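Nucleoside phosphorylase, putative (Trypanosoma brucei, PDB 3BJE) catalyses, as a homodimer, the phosphorolysis of uridine to uracil and ribose 1-phosphate. Local coordinates at residues Gly30-Asp44 with Ile102-Met115. Residues are numbered along the deposited sequence; the frame is centred on the assembly and turned at random.
Sequences GTTLHLKCKSDELAD and IVLNEIHALKEYDM. With R1P (1-O-phosphono-alpha-D-ribofuranose), chain E.
Ile102 lies over one face of the His34 ring, CD1 above it and CG2 3.4 Å from ND1; Phe250 of the second subunit meets the ring edge-to-face, and both ring nitrogens bond at the edge. ND1 donates to Glu106 OE2 in the ring plane (2.8 Å, 166°), ring and carboxylate turned only 24° apart. NE2 meets O5 of ribose 1-phosphate at 2.7 Å; either could be the donor. The other Glu106 oxygen, OE1, accepts from the backbone: Leu35 N reaches it nearly along the C-O bond (2.8 Å), His34 N on the syn side (3.1 Å). Tyr251 of the second subunit also bonds OE2, so the buried carboxylate is fixed in rotation. The loop before strand 45-49 thus lies on helix 97-112 and lends His34 across the dimer interface to the sugar-phosphate pocket of the second subunit, whose Arg54, Arg145 and Glu294 also hydrogen-bond the ligand. Farther along the helix, Leu110 packs against Leu35, Cys37 and Leu42, and Ser39 OG donates to Leu110 O (2.7 Å) on a lone pair. Lys111, bent at chi2 (-76°), bonds Leu42 O through NZ from above the carbonyl plane (2.7 Å) and salt-bridges Asp44 OD1 (2.7 Å).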
loop_
_atom_site.group_PDB
_atom_site.type_symbol
_atom_site.label_atom_id
_atom_site.label_comp_id
_atom_site.label_asym_id
_atom_site.label_seq_id
_atom_site.Cartn_x
_atom_site.Cartn_y
_atom_site.Cartn_z
ATOM N N GLY A 30 -15.043 20.115 4.720
ATOM C CA GLY A 30 -15.853 19.044 4.145
ATOM C C GLY A 30 -15.064 18.023 3.335
ATOM O O GLY A 30 -15.651 17.267 2.544
ATOM N N THR A 31 -13.737 18.007 3.495
ATOM C CA THR A 31 -12.902 16.999 2.822
ATOM C C THR A 31 -12.617 15.796 3.717
ATOM O O THR A 31 -12.517 15.914 4.932
ATOM C CB THR A 31 -11.533 17.549 2.343
ATOM O OG1 THR A 31 -10.746 17.954 3.470
ATOM C CG2 THR A 31 -11.722 18.717 1.399
ATOM N N THR A 32 -12.498 14.643 3.077
ATOM C CA THR A 32 -11.997 13.433 3.701
ATOM C C THR A 32 -10.481 13.560 3.969
ATOM O O THR A 32 -9.833 14.551 3.568
ATOM C CB THR A 32 -12.355 12.188 2.859
ATOM O OG1 THR A 32 -12.265 12.468 1.453
ATOM C CG2 THR A 32 -13.776 11.757 3.173
ATOM N N LEU A 33 -9.924 12.586 4.680
ATOM C CA LEU A 33 -8.580 12.700 5.240
ATOM C C LEU A 33 -7.434 12.583 4.241
ATOM O O LEU A 33 -6.438 13.306 4.360
ATOM C CB LEU A 33 -8.397 11.656 6.330
ATOM C CG LEU A 33 -7.148 11.707 7.183
ATOM C CD1 LEU A 33 -6.994 13.081 7.856
ATOM C CD2 LEU A 33 -7.225 10.603 8.237
ATOM N N HIS A 34 -7.556 11.677 3.286
ATOM C CA HIS A 34 -6.482 11.415 2.315
ATOM C C HIS A 34 -6.809 11.983 0.952
ATOM O O HIS A 34 -6.013 12.710 0.361
ATOM C CB HIS A 34 -6.207 9.902 2.211
ATOM C CG HIS A 34 -5.788 9.291 3.513
ATOM N ND1 HIS A 34 -6.681 8.795 4.436
ATOM C CD2 HIS A 34 -4.556 9.110 4.047
ATOM C CE1 HIS A 34 -6.016 8.371 5.502
ATOM N NE2 HIS A 34 -4.722 8.534 5.277
ATOM N N LEU A 35 -7.986 11.628 0.456
ATOM C CA LEU A 35 -8.562 12.213 -0.746
ATOM C C LEU A 35 -9.179 13.558 -0.363
ATOM O O LEU A 35 -10.169 13.615 0.372
ATOM C CB LEU A 35 -9.608 11.264 -1.327
ATOM C CG LEU A 35 -10.459 11.814 -2.463
ATOM C CD1 LEU A 35 -9.617 12.117 -3.744
ATOM C CD2 LEU A 35 -11.606 10.845 -2.731
ATOM N N LYS A 36 -8.559 14.642 -0.822
ATOM C CA LYS A 36 -8.948 15.979 -0.396
ATOM C C LYS A 36 -9.980 16.574 -1.330
ATOM O O LYS A 36 -9.771 17.606 -1.971
ATOM C CB LYS A 36 -7.706 16.863 -0.260
ATOM C CG LYS A 36 -6.756 16.398 0.833
ATOM C CD LYS A 36 -7.443 16.398 2.196
ATOM C CE LYS A 36 -6.463 16.428 3.335
ATOM N NZ LYS A 36 -7.180 16.278 4.639
ATOM N N CYS A 37 -11.123 15.905 -1.363
ATOM C CA CYS A 37 -12.216 16.204 -2.276
ATOM C C CYS A 37 -13.481 16.377 -1.453
ATOM O O CYS A 37 -13.640 15.730 -0.416
ATOM C CB CYS A 37 -12.366 15.039 -3.248
ATOM S SG CYS A 37 -13.587 15.263 -4.522
ATOM N N LYS A 38 -14.353 17.289 -1.882
ATOM C CA LYS A 38 -15.624 17.539 -1.193
ATOM C C LYS A 38 -16.721 16.821 -1.954
ATOM O O LYS A 38 -16.546 16.515 -3.134
ATOM C CB LYS A 38 -15.918 19.045 -1.145
ATOM C CG LYS A 38 -14.755 19.883 -0.654
ATOM C CD LYS A 38 -15.172 21.325 -0.392
ATOM C CE LYS A 38 -13.966 22.192 -0.057
ATOM N NZ LYS A 38 -13.190 22.531 -1.285
ATOM N N SER A 39 -17.862 16.563 -1.313
ATOM C CA SER A 39 -18.938 15.797 -1.970
ATOM C C SER A 39 -19.292 16.353 -3.353
ATOM O O SER A 39 -19.439 15.597 -4.316
ATOM C CB SER A 39 -20.202 15.768 -1.123
ATOM O OG SER A 39 -20.021 15.013 0.065
ATOM N N ASP A 40 -19.428 17.674 -3.443
ATOM C CA ASP A 40 -19.912 18.283 -4.680
ATOM C C ASP A 40 -18.851 18.385 -5.771
ATOM O O ASP A 40 -19.146 18.837 -6.875
ATOM C CB ASP A 40 -20.615 19.638 -4.435
ATOM C CG ASP A 40 -19.679 20.762 -3.989
ATOM O OD1 ASP A 40 -18.460 20.566 -3.811
ATOM O OD2 ASP A 40 -20.201 21.887 -3.803
ATOM N N GLU A 41 -17.629 17.964 -5.454
ATOM C CA GLU A 41 -16.521 17.956 -6.408
ATOM C C GLU A 41 -16.236 16.603 -7.032
ATOM O O GLU A 41 -15.385 16.517 -7.890
ATOM C CB GLU A 41 -15.242 18.414 -5.726
ATOM C CG GLU A 41 -15.319 19.836 -5.266
ATOM C CD GLU A 41 -14.084 20.281 -4.505
ATOM O OE1 GLU A 41 -13.482 19.458 -3.782
ATOM O OE2 GLU A 41 -13.731 21.470 -4.641
ATOM N N LEU A 42 -16.932 15.560 -6.583
ATOM C CA LEU A 42 -16.649 14.194 -7.001
ATOM C C LEU A 42 -17.763 13.698 -7.923
ATOM O O LEU A 42 -18.931 13.716 -7.540
ATOM C CB LEU A 42 -16.563 13.302 -5.766
ATOM C CG LEU A 42 -16.299 11.811 -6.003
ATOM C CD1 LEU A 42 -14.958 11.638 -6.683
ATOM C CD2 LEU A 42 -16.361 11.084 -4.654
ATOM N N ALA A 43 -17.396 13.247 -9.125
ATOM C CA ALA A 43 -18.356 12.678 -10.079
ATOM C C ALA A 43 -18.751 11.249 -9.683
ATOM O O ALA A 43 -18.050 10.589 -8.923
ATOM C CB ALA A 43 -17.766 12.683 -11.493
ATOM N N ASP A 44 -19.875 10.780 -10.212
ATOM C CA ASP A 44 -20.302 9.381 -10.039
ATOM C C ASP A 44 -19.431 8.406 -10.827
ATOM O O ASP A 44 -19.385 7.215 -10.510
ATOM C CB ASP A 44 -21.748 9.187 -10.504
ATOM C CG ASP A 44 -22.759 9.888 -9.624
ATOM O OD1 ASP A 44 -22.422 10.302 -8.505
ATOM O OD2 ASP A 44 -23.919 10.019 -10.066
ATOM N N ILE A 102 -8.398 2.819 1.580
ATOM C CA ILE A 102 -8.517 4.208 2.007
ATOM C C ILE A 102 -9.427 5.004 1.072
ATOM O O ILE A 102 -10.398 5.642 1.486
ATOM C CB ILE A 102 -7.133 4.860 2.069
ATOM C CG1 ILE A 102 -6.367 4.317 3.279
ATOM C CG2 ILE A 102 -7.267 6.398 2.170
ATOM C CD1 ILE A 102 -4.892 4.685 3.294
ATOM N N VAL A 103 -9.100 4.995 -0.206
ATOM C CA VAL A 103 -9.802 5.846 -1.150
ATOM C C VAL A 103 -11.277 5.441 -1.319
ATOM O O VAL A 103 -12.156 6.320 -1.430
ATOM C CB VAL A 103 -9.051 5.874 -2.498
ATOM C CG1 VAL A 103 -9.834 6.658 -3.560
ATOM C CG2 VAL A 103 -7.678 6.524 -2.305
ATOM N N LEU A 104 -11.563 4.135 -1.401
ATOM C CA LEU A 104 -12.963 3.711 -1.514
ATOM C C LEU A 104 -13.800 4.050 -0.271
ATOM O O LEU A 104 -14.981 4.404 -0.415
ATOM C CB LEU A 104 -13.101 2.229 -1.860
ATOM C CG LEU A 104 -12.872 1.880 -3.332
ATOM C CD1 LEU A 104 -12.946 0.359 -3.468
ATOM C CD2 LEU A 104 -13.854 2.566 -4.269
ATOM N N ASN A 105 -13.237 3.942 0.935
ATOM C CA ASN A 105 -13.965 4.377 2.137
ATOM C C ASN A 105 -14.303 5.863 2.064
ATOM O O ASN A 105 -15.415 6.273 2.416
ATOM C CB ASN A 105 -13.130 4.102 3.390
ATOM C CG ASN A 105 -13.409 2.748 3.980
ATOM O OD1 ASN A 105 -14.289 2.627 4.832
ATOM N ND2 ASN A 105 -12.693 1.722 3.517
ATOM N N GLU A 106 -13.351 6.657 1.583
ATOM C CA GLU A 106 -13.547 8.090 1.517
ATOM C C GLU A 106 -14.527 8.483 0.409
ATOM O O GLU A 106 -15.375 9.347 0.634
ATOM C CB GLU A 106 -12.194 8.811 1.457
ATOM C CG GLU A 106 -11.400 8.537 2.729
ATOM C CD GLU A 106 -10.069 9.243 2.822
ATOM O OE1 GLU A 106 -9.698 9.993 1.901
ATOM O OE2 GLU A 106 -9.378 9.040 3.839
ATOM N N ILE A 107 -14.451 7.814 -0.744
ATOM C CA ILE A 107 -15.479 7.991 -1.790
ATOM C C ILE A 107 -16.876 7.626 -1.246
ATOM O O ILE A 107 -17.869 8.324 -1.498
ATOM C CB ILE A 107 -15.146 7.163 -3.057
ATOM C CG1 ILE A 107 -13.955 7.782 -3.811
ATOM C CG2 ILE A 107 -16.388 7.033 -3.978
ATOM C CD1 ILE A 107 -13.329 6.828 -4.847
ATOM N N HIS A 108 -16.956 6.506 -0.523
ATOM C CA HIS A 108 -18.224 6.101 0.116
ATOM C C HIS A 108 -18.803 7.185 0.999
ATOM O O HIS A 108 -19.983 7.520 0.852
ATOM C CB HIS A 108 -18.036 4.788 0.883
ATOM C CG HIS A 108 -19.285 4.266 1.509
ATOM N ND1 HIS A 108 -20.472 4.185 0.819
ATOM C CD2 HIS A 108 -19.536 3.802 2.759
ATOM C CE1 HIS A 108 -21.407 3.699 1.622
ATOM N NE2 HIS A 108 -20.866 3.464 2.805
ATOM N N ALA A 109 -17.969 7.771 1.856
ATOM C CA ALA A 109 -18.403 8.872 2.704
ATOM C C ALA A 109 -18.779 10.120 1.892
ATOM O O ALA A 109 -19.799 10.764 2.151
ATOM C CB ALA A 109 -17.311 9.200 3.758
ATOM N N LEU A 110 -17.976 10.465 0.890
ATOM C CA LEU A 110 -18.313 11.629 0.070
ATOM C C LEU A 110 -19.652 11.484 -0.664
ATOM O O LEU A 110 -20.399 12.467 -0.826
ATOM C CB LEU A 110 -17.192 11.939 -0.906
ATOM C CG LEU A 110 -15.909 12.459 -0.254
ATOM C CD1 LEU A 110 -14.810 12.535 -1.295
ATOM C CD2 LEU A 110 -16.108 13.825 0.379
ATOM N N LYS A 111 -19.962 10.269 -1.104
ATOM C CA LYS A 111 -21.202 10.039 -1.841
ATOM C C LYS A 111 -22.412 9.794 -0.959
ATOM O O LYS A 111 -23.531 10.155 -1.332
ATOM C CB LYS A 111 -21.020 8.897 -2.824
ATOM C CG LYS A 111 -20.179 9.328 -4.022
ATOM C CD LYS A 111 -20.979 10.208 -5.004
ATOM C CE LYS A 111 -20.071 10.913 -5.998
ATOM N NZ LYS A 111 -20.814 11.817 -6.918
ATOM N N GLU A 112 -22.215 9.158 0.193
ATOM C CA GLU A 112 -23.363 8.677 0.976
ATOM C C GLU A 112 -23.478 9.230 2.400
ATOM O O GLU A 112 -24.494 8.994 3.069
ATOM C CB GLU A 112 -23.392 7.156 0.979
ATOM C CG GLU A 112 -23.596 6.559 -0.393
ATOM C CD GLU A 112 -23.868 5.073 -0.354
ATOM O OE1 GLU A 112 -24.827 4.656 0.351
ATOM O OE2 GLU A 112 -23.158 4.325 -1.062
ATOM N N TYR A 113 -22.477 9.977 2.873
ATOM C CA TYR A 113 -22.637 10.696 4.136
ATOM C C TYR A 113 -23.033 12.135 3.832
ATOM O O TYR A 113 -22.274 12.884 3.206
ATOM C CB TYR A 113 -21.379 10.645 5.014
ATOM C CG TYR A 113 -21.621 11.251 6.381
ATOM C CD1 TYR A 113 -22.430 10.611 7.307
ATOM C CD2 TYR A 113 -21.081 12.489 6.726
ATOM C CE1 TYR A 113 -22.668 11.164 8.549
ATOM C CE2 TYR A 113 -21.321 13.055 7.979
ATOM C CZ TYR A 113 -22.116 12.383 8.876
ATOM O OH TYR A 113 -22.369 12.933 10.113
ATOM N N ASP A 114 -24.249 12.492 4.233
ATOM C CA ASP A 114 -24.753 13.842 4.054
ATOM C C ASP A 114 -24.222 14.718 5.188
ATOM O O ASP A 114 -24.728 14.671 6.317
ATOM C CB ASP A 114 -26.284 13.815 4.015
ATOM C CG ASP A 114 -26.885 15.163 3.736
ATOM O OD1 ASP A 114 -26.179 16.181 3.876
ATOM O OD2 ASP A 114 -28.080 15.197 3.390
ATOM N N MET A 115 -23.169 15.476 4.882
ATOM C CA MET A 115 -22.483 16.271 5.890
ATOM C C MET A 115 -23.377 17.394 6.395
ATOM O O MET A 115 -23.322 17.753 7.572
ATOM C CB MET A 115 -21.167 16.827 5.334
ATOM C CG MET A 115 -20.095 15.767 5.240
ATOM S SD MET A 115 -18.659 16.287 4.286
ATOM C CE MET A 115 -17.970 14.687 3.816
HETATM C C5 R1P E . -2.180 6.888 6.990
HETATM O O5 R1P E . -2.723 8.207 7.084
HETATM C C4 R1P E . -0.662 6.975 6.875
HETATM O O4 R1P E . -0.085 7.700 7.975
HETATM C C1 R1P E . 0.806 6.895 8.752
HETATM C C2 R1P E . 0.360 5.473 8.382
HETATM O O2 R1P E . 1.323 4.451 8.704
HETATM C C3 R1P E . 0.002 5.607 6.902
HETATM O O3 R1P E . 1.162 5.630 6.056
HETATM O O1 R1P E . 2.223 7.214 8.544
HETATM P P R1P E . 2.864 8.455 7.710
HETATM O O1P R1P E . 2.371 8.078 6.292
HETATM O O2P R1P E . 4.373 8.331 7.849
HETATM O O3P R1P E . 2.271 9.681 8.328
HETATM O O HOH W 1 -22.185 15.947 2.020
HETATM O O HOH W 2 -21.598 14.007 -5.081
#